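Local coordinates for hydrogenase (NiFe) small subunit HydA (Allochromatium vinosum, PDB 3MYR), which probably catalyses, together with its large subunit, the oxidation of hydrogen by an electron acceptor, holding two [4Fe-4S] clusters and one [3Fe-4S] cluster, at residues E30-I33 against L34-S38; A56-Q59 against A60-E63; S92-S95 against I96-T100; G128-V132 against M133-R137. All coordinates share one frame; numbering follows the deposited sequence.

In the fold
All four contacts are local, three on helices and one on a short helical turn, in the flavodoxin-like half of the subunit. Interactions 1 and 2 lie towards the surface: the acidic side of interaction 1 meets arginines of the large subunit, whereas interaction 2 pairs an outer amide and carboxylate and turns Arg57 inward. Interactions 3 and 4 are partly buried, with fewer exposed residues, and lie closest to the first [4Fe-4S] cluster. Interactions 2, 3 and 4 are linked in turn. Helix 50-63 meets helix 93-101 through the Arg57-Glu99 salt bridge; Tyr94 and Leu97 pack on Leu135 and Val136, and the Met98 methyl rests on the Leu135 carbonyl. Interaction 1 touches none of the others.

Interaction 1: E30-I33 against L34-S38; sequences EDLI and LDFIS
Leu32 and Phe36 meet at the closing turn of helix 29-36, where the backbone bonds change pattern. Leu34 N donates to Glu30 O and Asp35 N to Asp31 O in normal helical register. Leu32 O then takes two donors, Phe36 N at 2.8 Å and Ile37 N at 2.7 Å, which arrive from opposite faces of its carbonyl plane. The second bond spans five residues and makes the last turn a wider, pi-type one.

The apolar contacts follow this turn. Leu32 CD2 touches Phe36 CB at 3.9 Å, the two side chains crossing at about a right angle, while Leu32 CA lies at the edge of the Phe36 ring and Asp35 CB sits 3.8 Å above one face, toward the rim. Ile37 places CG1 between its backbone N and carbonyl carbon (chi1 65°), which turns that branch back against the helix: CG1 comes within 3.5 Å of Leu32 O, and CD1 lies 4.3 Å from Leu32 CB. Beyond these residues, Leu32, Phe36 and Ile37 all pack on helix 151-164.

The charged side is acidic. Asp31 and Asp35 run side by side, their carboxylate planes 26° apart and the two OD2 atoms 4.2 Å from each other. Both OD2 atoms form salt bridges with Arg154 of the large subunit, and Glu30 pairs with Arg199 of that chain. The nearness of the two aspartates is therefore probably offset by a shared guanidinium, so that this helix offers the partner subunit a carboxylate pair while Leu32 and Ile37, on another side, pack into its own domain.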
# COMPACT_ATOMS: atom_id res chain seq x y z
N GLU A 30 -4.35 -7.07 -16.98
CA GLU A 30 -4.48 -6.40 -18.27
C GLU A 30 -5.11 -7.26 -19.39
O GLU A 30 -5.98 -6.75 -20.11
CB GLU A 30 -3.19 -5.71 -18.73
CG GLU A 30 -1.95 -6.60 -19.02
CD GLU A 30 -1.14 -7.02 -17.73
OE1 GLU A 30 0.01 -7.50 -17.88
OE2 GLU A 30 -1.66 -6.92 -16.58
N ASP A 31 -4.77 -8.55 -19.51
CA ASP A 31 -5.50 -9.37 -20.42
C ASP A 31 -6.99 -9.53 -20.07
O ASP A 31 -7.87 -9.49 -20.97
CB ASP A 31 -4.84 -10.73 -20.64
CG ASP A 31 -3.48 -10.61 -21.36
OD1 ASP A 31 -2.62 -11.46 -21.04
OD2 ASP A 31 -3.25 -9.68 -22.20
N LEU A 32 -7.30 -9.54 -18.78
CA LEU A 32 -8.70 -9.68 -18.38
C LEU A 32 -9.47 -8.45 -18.80
O LEU A 32 -10.54 -8.56 -19.38
CB LEU A 32 -8.85 -9.86 -16.87
CG LEU A 32 -8.55 -11.25 -16.31
CD1 LEU A 32 -8.52 -11.13 -14.75
CD2 LEU A 32 -9.62 -12.24 -16.74
N ILE A 33 -8.90 -7.30 -18.49
CA ILE A 33 -9.52 -6.01 -18.66
C ILE A 33 -9.69 -5.69 -20.14
O ILE A 33 -10.72 -5.07 -20.54
CB ILE A 33 -8.62 -4.95 -17.99
CG1 ILE A 33 -8.95 -4.82 -16.52
CG2 ILE A 33 -8.60 -3.60 -18.71
CD1 ILE A 33 -7.95 -3.74 -15.90
N LEU A 34 -8.72 -6.09 -20.97
CA LEU A 34 -8.83 -5.82 -22.41
C LEU A 34 -9.69 -6.84 -23.14
O LEU A 34 -10.44 -6.48 -24.11
CB LEU A 34 -7.46 -5.73 -23.07
CG LEU A 34 -6.64 -4.50 -22.62
CD1 LEU A 34 -5.20 -4.58 -23.09
CD2 LEU A 34 -7.29 -3.17 -23.13
N ASP A 35 -9.58 -8.11 -22.72
CA ASP A 35 -10.09 -9.23 -23.53
C ASP A 35 -11.24 -10.02 -22.96
O ASP A 35 -12.01 -10.60 -23.71
CB ASP A 35 -8.98 -10.19 -24.00
CG ASP A 35 -7.91 -9.48 -24.86
OD1 ASP A 35 -8.30 -8.73 -25.79
OD2 ASP A 35 -6.68 -9.58 -24.54
N PHE A 36 -11.40 -10.04 -21.64
CA PHE A 36 -12.29 -10.99 -21.03
C PHE A 36 -13.43 -10.33 -20.24
O PHE A 36 -14.53 -10.85 -20.23
CB PHE A 36 -11.48 -12.03 -20.20
CG PHE A 36 -10.58 -12.87 -21.08
CD1 PHE A 36 -9.19 -12.69 -21.08
CD2 PHE A 36 -11.17 -13.71 -22.10
CE1 PHE A 36 -8.35 -13.40 -22.03
CE2 PHE A 36 -10.36 -14.46 -23.05
CZ PHE A 36 -8.95 -14.29 -23.04
N ILE A 37 -13.17 -9.21 -19.58
CA ILE A 37 -14.21 -8.56 -18.81
C ILE A 37 -14.24 -7.12 -19.16
O ILE A 37 -13.35 -6.62 -19.86
CB ILE A 37 -14.00 -8.67 -17.24
CG1 ILE A 37 -12.73 -7.92 -16.78
CG2 ILE A 37 -13.92 -10.10 -16.83
CD1 ILE A 37 -12.41 -8.13 -15.29
N SER A 38 -15.25 -6.46 -18.64
CA SER A 38 -15.28 -5.03 -18.71
C SER A 38 -15.27 -4.55 -17.28
O SER A 38 -16.29 -4.66 -16.58
CB SER A 38 -16.54 -4.53 -19.43
OG SER A 38 -16.41 -3.12 -19.66

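Interaction 2: A56-Q59 against A60-E63; sequences ARLQ and AMDE
Four regular i to i+4 bonds, among them Ala60 N to Ala56 O at 3.0 Å and Glu63 N to Gln59 O at 2.9 Å, carry helix 50-63 through its last two turns. On the outer side, the extended Gln59 chain brings its amide over to Glu63. NE2 donates weakly to both carboxylate oxygens, at 3.3 Å from OE1 and 3.4 Å from OE2, with the amide and carboxylate planes 87° apart. This fork ties the two exposed side chains together only lightly.

On another side Met61 lies alongside Arg57 and Leu58. Its sulfur is 3.5 Å from Arg57 NH2, approaching the guanidinium obliquely, and 4.2 Å from Leu58 CD2; all three side chains point the same way. The Arg57 chain bends at its third torsion (chi3 68°), and the guanidinium is fixed by salt bridges to Glu99 and, within the same helix, Glu54. Ala60 CB, 3.5 Å from Ala56 O, touches Ser5 and Ile7 of strand 5-10 and Asp40 of strand 38-41. An amphipathic helix laid on parallel strands of the sheet (5-10 and 38-41), one flank against a neighbouring helix, is characteristic of a flavodoxin-like alpha/beta domain.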
# COMPACT_ATOMS: atom_id res chain seq x y z
N ALA A 56 -19.98 6.09 -13.66
CA ALA A 56 -19.62 4.90 -14.40
C ALA A 56 -20.16 3.66 -13.69
O ALA A 56 -20.61 2.70 -14.35
CB ALA A 56 -18.06 4.81 -14.58
N ARG A 57 -20.11 3.64 -12.35
CA ARG A 57 -20.66 2.48 -11.65
C ARG A 57 -22.19 2.39 -11.92
O ARG A 57 -22.71 1.31 -12.23
CB ARG A 57 -20.36 2.50 -10.14
CG ARG A 57 -21.18 1.53 -9.34
CD ARG A 57 -20.85 1.57 -7.83
NE ARG A 57 -21.24 2.80 -7.17
CZ ARG A 57 -22.46 3.03 -6.69
NH1 ARG A 57 -22.72 4.22 -6.17
NH2 ARG A 57 -23.44 2.11 -6.76
N LEU A 58 -22.89 3.52 -11.81
CA LEU A 58 -24.35 3.51 -11.99
C LEU A 58 -24.75 3.13 -13.43
O LEU A 58 -25.73 2.43 -13.65
CB LEU A 58 -24.99 4.87 -11.58
CG LEU A 58 -24.72 5.25 -10.10
CD1 LEU A 58 -25.21 6.71 -9.88
CD2 LEU A 58 -25.46 4.31 -9.16
N GLN A 59 -23.99 3.59 -14.41
CA GLN A 59 -24.30 3.24 -15.79
C GLN A 59 -24.01 1.73 -16.05
O GLN A 59 -24.78 1.03 -16.70
CB GLN A 59 -23.50 4.12 -16.73
CG GLN A 59 -23.84 3.91 -18.23
CD GLN A 59 -22.85 4.58 -19.19
OE1 GLN A 59 -22.04 5.42 -18.78
NE2 GLN A 59 -22.89 4.19 -20.46
N ALA A 60 -22.94 1.21 -15.49
CA ALA A 60 -22.75 -0.24 -15.50
C ALA A 60 -23.92 -0.98 -14.90
O ALA A 60 -24.34 -1.97 -15.46
CB ALA A 60 -21.40 -0.65 -14.81
N MET A 61 -24.42 -0.56 -13.75
CA MET A 61 -25.51 -1.27 -13.13
C MET A 61 -26.79 -1.17 -14.02
O MET A 61 -27.51 -2.15 -14.15
CB MET A 61 -25.82 -0.71 -11.74
CG MET A 61 -24.70 -1.01 -10.67
SD MET A 61 -24.90 0.16 -9.32
CE MET A 61 -26.62 -0.09 -8.86
N ASP A 62 -27.01 -0.01 -14.64
CA ASP A 62 -28.18 0.23 -15.51
C ASP A 62 -28.14 -0.66 -16.79
O ASP A 62 -29.10 -1.33 -17.10
CB ASP A 62 -28.21 1.72 -15.91
CG ASP A 62 -29.50 2.11 -16.69
OD1 ASP A 62 -30.60 1.86 -16.16
OD2 ASP A 62 -29.42 2.69 -17.83
N GLU A 63 -27.00 -0.73 -17.46
CA GLU A 63 -26.90 -1.37 -18.75
C GLU A 63 -26.73 -2.87 -18.69
O GLU A 63 -26.96 -3.54 -19.67
CB GLU A 63 -25.76 -0.73 -19.53
CG GLU A 63 -26.11 0.75 -19.74
CD GLU A 63 -25.20 1.53 -20.68
OE1 GLU A 63 -25.66 2.62 -21.13
OE2 GLU A 63 -24.07 1.09 -20.96

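Interaction 3: S92-S95 against I96-T100; sequences SNYS and ILMET
Tyr94 and Met98, one turn apart, form a Met-aromatic contact near the start of the N-capped helix 93-101. In Tyr94, CG trans to the backbone N (chi1 174°) sends the ring out from the first turn, where Met98 reaches back over it. Met98 takes the other course: CG lies beside its own N (chi1 -64°), and the chain folds again at chi2 and at chi3, curling over the ring. Its CG methylene lies 3.3 Å above one ring face, toward the rim, in a CH-pi contact closest to the hydroxyl-bearing CZ at 3.4 Å. The sulfur is farther out, 4.6 Å from the ring centroid and oblique to the face. With an alanine at Tyr94, the folded Met98 chain would probably lose the ring face under its CG and be less restrained. Tyr94 also packs on Pro79 and Ile76.

The cap is Ser92. Its hydroxyl turns toward the first turn of the helix and accepts from Ser95 N at 3.1 Å, filling the place of a missing helical acceptor. Ser92 O in turn receives Ile96 N, and Ile96 CD1 curls back to within 3.4 Å of the same oxygen. Asn93, bonded through OD1 to Ser86, fixes this end of the helix to the preceding chain. One turn on, Ile96 O has two donors from a single residue, Thr100 N at 2.9 Å and Thr100 OG1 at 2.7 Å, reaching it from opposite faces of its plane.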
# COMPACT_ATOMS: atom_id res chain seq x y z
N SER A 92 -23.00 5.60 2.84
CA SER A 92 -22.35 4.59 3.65
C SER A 92 -22.03 3.41 2.79
O SER A 92 -22.68 3.14 1.78
CB SER A 92 -23.29 4.17 4.80
OG SER A 92 -24.40 3.50 4.22
N ASN A 93 -21.01 2.65 3.18
CA ASN A 93 -20.66 1.44 2.45
C ASN A 93 -21.88 0.52 2.41
O ASN A 93 -22.11 -0.19 1.41
CB ASN A 93 -19.54 0.69 3.16
CG ASN A 93 -18.12 1.29 2.92
OD1 ASN A 93 -17.15 0.79 3.50
ND2 ASN A 93 -18.03 2.41 2.22
N TYR A 94 -22.62 0.45 3.52
CA TYR A 94 -23.73 -0.50 3.58
C TYR A 94 -24.78 -0.19 2.52
O TYR A 94 -25.26 -1.08 1.76
CB TYR A 94 -24.39 -0.46 4.96
CG TYR A 94 -25.63 -1.32 5.01
CD1 TYR A 94 -25.49 -2.71 4.98
CD2 TYR A 94 -26.93 -0.76 4.89
CE1 TYR A 94 -26.60 -3.56 4.97
CE2 TYR A 94 -28.08 -1.62 4.89
CZ TYR A 94 -27.88 -3.02 4.94
OH TYR A 94 -28.92 -3.97 4.90
N SER A 95 -25.08 1.10 2.41
CA SER A 95 -26.03 1.57 1.37
C SER A 95 -25.54 1.22 -0.09
O SER A 95 -26.32 0.74 -0.94
CB SER A 95 -26.14 3.08 1.52
OG SER A 95 -27.02 3.53 0.60
N ILE A 96 -24.25 1.39 -0.33
CA ILE A 96 -23.67 1.14 -1.65
C ILE A 96 -23.66 -0.37 -1.95
O ILE A 96 -24.01 -0.83 -3.03
CB ILE A 96 -22.23 1.72 -1.75
CG1 ILE A 96 -22.25 3.28 -1.61
CG2 ILE A 96 -21.57 1.25 -3.09
CD1 ILE A 96 -20.84 3.77 -0.96
N LEU A 97 -23.28 -1.17 -0.95
CA LEU A 97 -23.32 -2.62 -1.07
C LEU A 97 -24.71 -3.09 -1.49
O LEU A 97 -24.85 -3.80 -2.53
CB LEU A 97 -22.90 -3.29 0.24
CG LEU A 97 -23.11 -4.82 0.28
CD1 LEU A 97 -21.97 -5.44 -0.60
CD2 LEU A 97 -22.89 -5.34 1.72
N MET A 98 -25.74 -2.68 -0.73
CA MET A 98 -27.05 -3.25 -0.94
C MET A 98 -27.56 -2.78 -2.28
O MET A 98 -28.15 -3.57 -3.02
CB MET A 98 -28.06 -2.90 0.20
CG MET A 98 -27.63 -3.51 1.60
SD MET A 98 -27.02 -5.21 1.51
CE MET A 98 -28.63 -6.02 1.26
N GLU A 99 -27.31 -1.52 -2.64
CA GLU A 99 -27.83 -1.01 -3.92
C GLU A 99 -27.06 -1.66 -5.14
O GLU A 99 -27.67 -1.98 -6.13
CB GLU A 99 -27.78 0.51 -3.91
CG GLU A 99 -27.46 1.15 -5.26
CD GLU A 99 -27.04 2.65 -5.17
OE1 GLU A 99 -27.91 3.47 -4.79
OE2 GLU A 99 -25.86 3.00 -5.47
N THR A 100 -25.76 -1.93 -5.02
CA THR A 100 -25.02 -2.44 -6.14
C THR A 100 -25.25 -3.96 -6.33
O THR A 100 -25.34 -4.44 -7.46
CB THR A 100 -23.53 -2.19 -5.91
OG1 THR A 100 -23.36 -0.80 -5.63
CG2 THR A 100 -22.73 -2.54 -7.12

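Interaction 4: G128-V132 against M133-R137; sequences GAMSV and MDLVR
The Asp134 carboxylate is the flat group here: Ser131 OG stands over its carbon, 3.4 Å from CG, and a water meets its OD2 at a short 2.5 Å. That water donates to OD2 and accepts from Ser131 N, so the aspartate reaches back to the backbone ahead of the turn. Ser131 is the N-cap; its OG accepts weakly from Asp134 N at 3.3 Å.

The turn itself is loosely bonded. Leu135 N shares itself between Ser131 O and Val132 O, both weak, and Val136 N to Val132 O, at 2.7 Å, is a shorter bond. On the apolar side Met130 and Leu135 cross at about a right angle. The methionine, bent at chi3, meets Leu135 CD1 with its CE, while Met130 CB meets CD2 at 3.8 Å, though the exact placing of the Leu135 methyls is doubtful. Cutting Leu135 back to an alanine is likely to take away the Met130 methyl's apolar partner and open a gap beside Tyr94 and Leu97. Val132 CG1 and Val136 CG2 lie alongside at 4.1 Å, and Val132 also packs on Val72 and Val141.

The arrangement is a serine-capped single helical turn following strand 129-130, packed on strand 69-77 and helix 93-101 of the flavodoxin-like domain, about 8 Å, side chain to side chain, from the cluster ligand Cys113.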
# COMPACT_ATOMS: atom_id res chain seq x y z
N GLY A 128 -18.29 -2.02 14.12
CA GLY A 128 -19.40 -2.94 13.81
C GLY A 128 -19.31 -3.52 12.39
O GLY A 128 -20.35 -3.73 11.71
N ALA A 129 -18.09 -3.90 11.99
CA ALA A 129 -17.82 -4.51 10.66
C ALA A 129 -18.54 -5.82 10.46
O ALA A 129 -18.54 -6.64 11.37
CB ALA A 129 -16.31 -4.75 10.50
N MET A 130 -19.05 -6.08 9.25
CA MET A 130 -19.68 -7.38 8.97
C MET A 130 -19.19 -7.87 7.60
O MET A 130 -18.65 -7.08 6.84
CB MET A 130 -21.22 -7.15 8.90
CG MET A 130 -21.72 -6.78 10.37
SD MET A 130 -23.48 -6.78 10.56
CE MET A 130 -23.95 -8.42 9.99
N SER A 131 -19.47 -9.14 7.28
CA SER A 131 -19.02 -9.78 6.04
C SER A 131 -20.15 -9.65 5.01
O SER A 131 -21.31 -9.36 5.37
CB SER A 131 -18.82 -11.30 6.29
OG SER A 131 -20.07 -11.94 6.63
N VAL A 132 -19.82 -9.91 3.76
CA VAL A 132 -20.79 -9.90 2.67
C VAL A 132 -21.93 -10.91 2.85
O VAL A 132 -23.09 -10.51 2.83
CB VAL A 132 -20.04 -10.14 1.33
CG1 VAL A 132 -21.04 -10.35 0.17
CG2 VAL A 132 -19.11 -8.98 1.10
N MET A 133 -21.60 -12.19 3.14
CA MET A 133 -22.62 -13.25 3.26
C MET A 133 -23.60 -13.00 4.42
O MET A 133 -24.77 -13.34 4.35
CB MET A 133 -21.93 -14.61 3.42
CG MET A 133 -21.20 -14.78 4.76
SD MET A 133 -20.14 -16.27 4.91
CE MET A 133 -21.37 -17.50 5.38
N ASP A 134 -23.14 -12.34 5.48
CA ASP A 134 -24.07 -11.93 6.55
C ASP A 134 -25.04 -10.83 6.12
O ASP A 134 -26.17 -10.78 6.57
CB ASP A 134 -23.31 -11.47 7.81
CG ASP A 134 -22.70 -12.67 8.60
OD1 ASP A 134 -22.86 -13.85 8.18
OD2 ASP A 134 -21.99 -12.42 9.56
N LEU A 135 -24.60 -9.97 5.24
CA LEU A 135 -25.45 -8.85 4.79
C LEU A 135 -26.23 -9.09 3.51
O LEU A 135 -27.25 -8.40 3.25
CB LEU A 135 -24.57 -7.66 4.55
CG LEU A 135 -24.14 -6.75 5.72
CD1 LEU A 135 -24.83 -6.69 7.09
CD2 LEU A 135 -22.76 -6.10 5.62
N VAL A 136 -25.74 -10.00 2.69
CA VAL A 136 -26.29 -10.17 1.38
C VAL A 136 -26.72 -11.61 1.30
O VAL A 136 -25.88 -12.54 1.16
CB VAL A 136 -25.23 -9.93 0.28
CG1 VAL A 136 -25.89 -10.22 -1.12
CG2 VAL A 136 -24.72 -8.48 0.36
N ARG A 137 -28.03 -11.82 1.35
CA ARG A 137 -28.57 -13.18 1.40
C ARG A 137 -29.33 -13.58 0.14
O ARG A 137 -29.66 -14.76 -0.05
CB ARG A 137 -29.47 -13.37 2.62
CG ARG A 137 -28.64 -13.46 3.95
CD ARG A 137 -29.53 -13.47 5.17
NE ARG A 137 -30.45 -14.61 5.13
CZ ARG A 137 -30.10 -15.89 5.18
NH1 ARG A 137 -28.82 -16.25 5.36
NH2 ARG A 137 -31.08 -16.82 5.12
O HOH W 1 -20.41 -10.48 9.76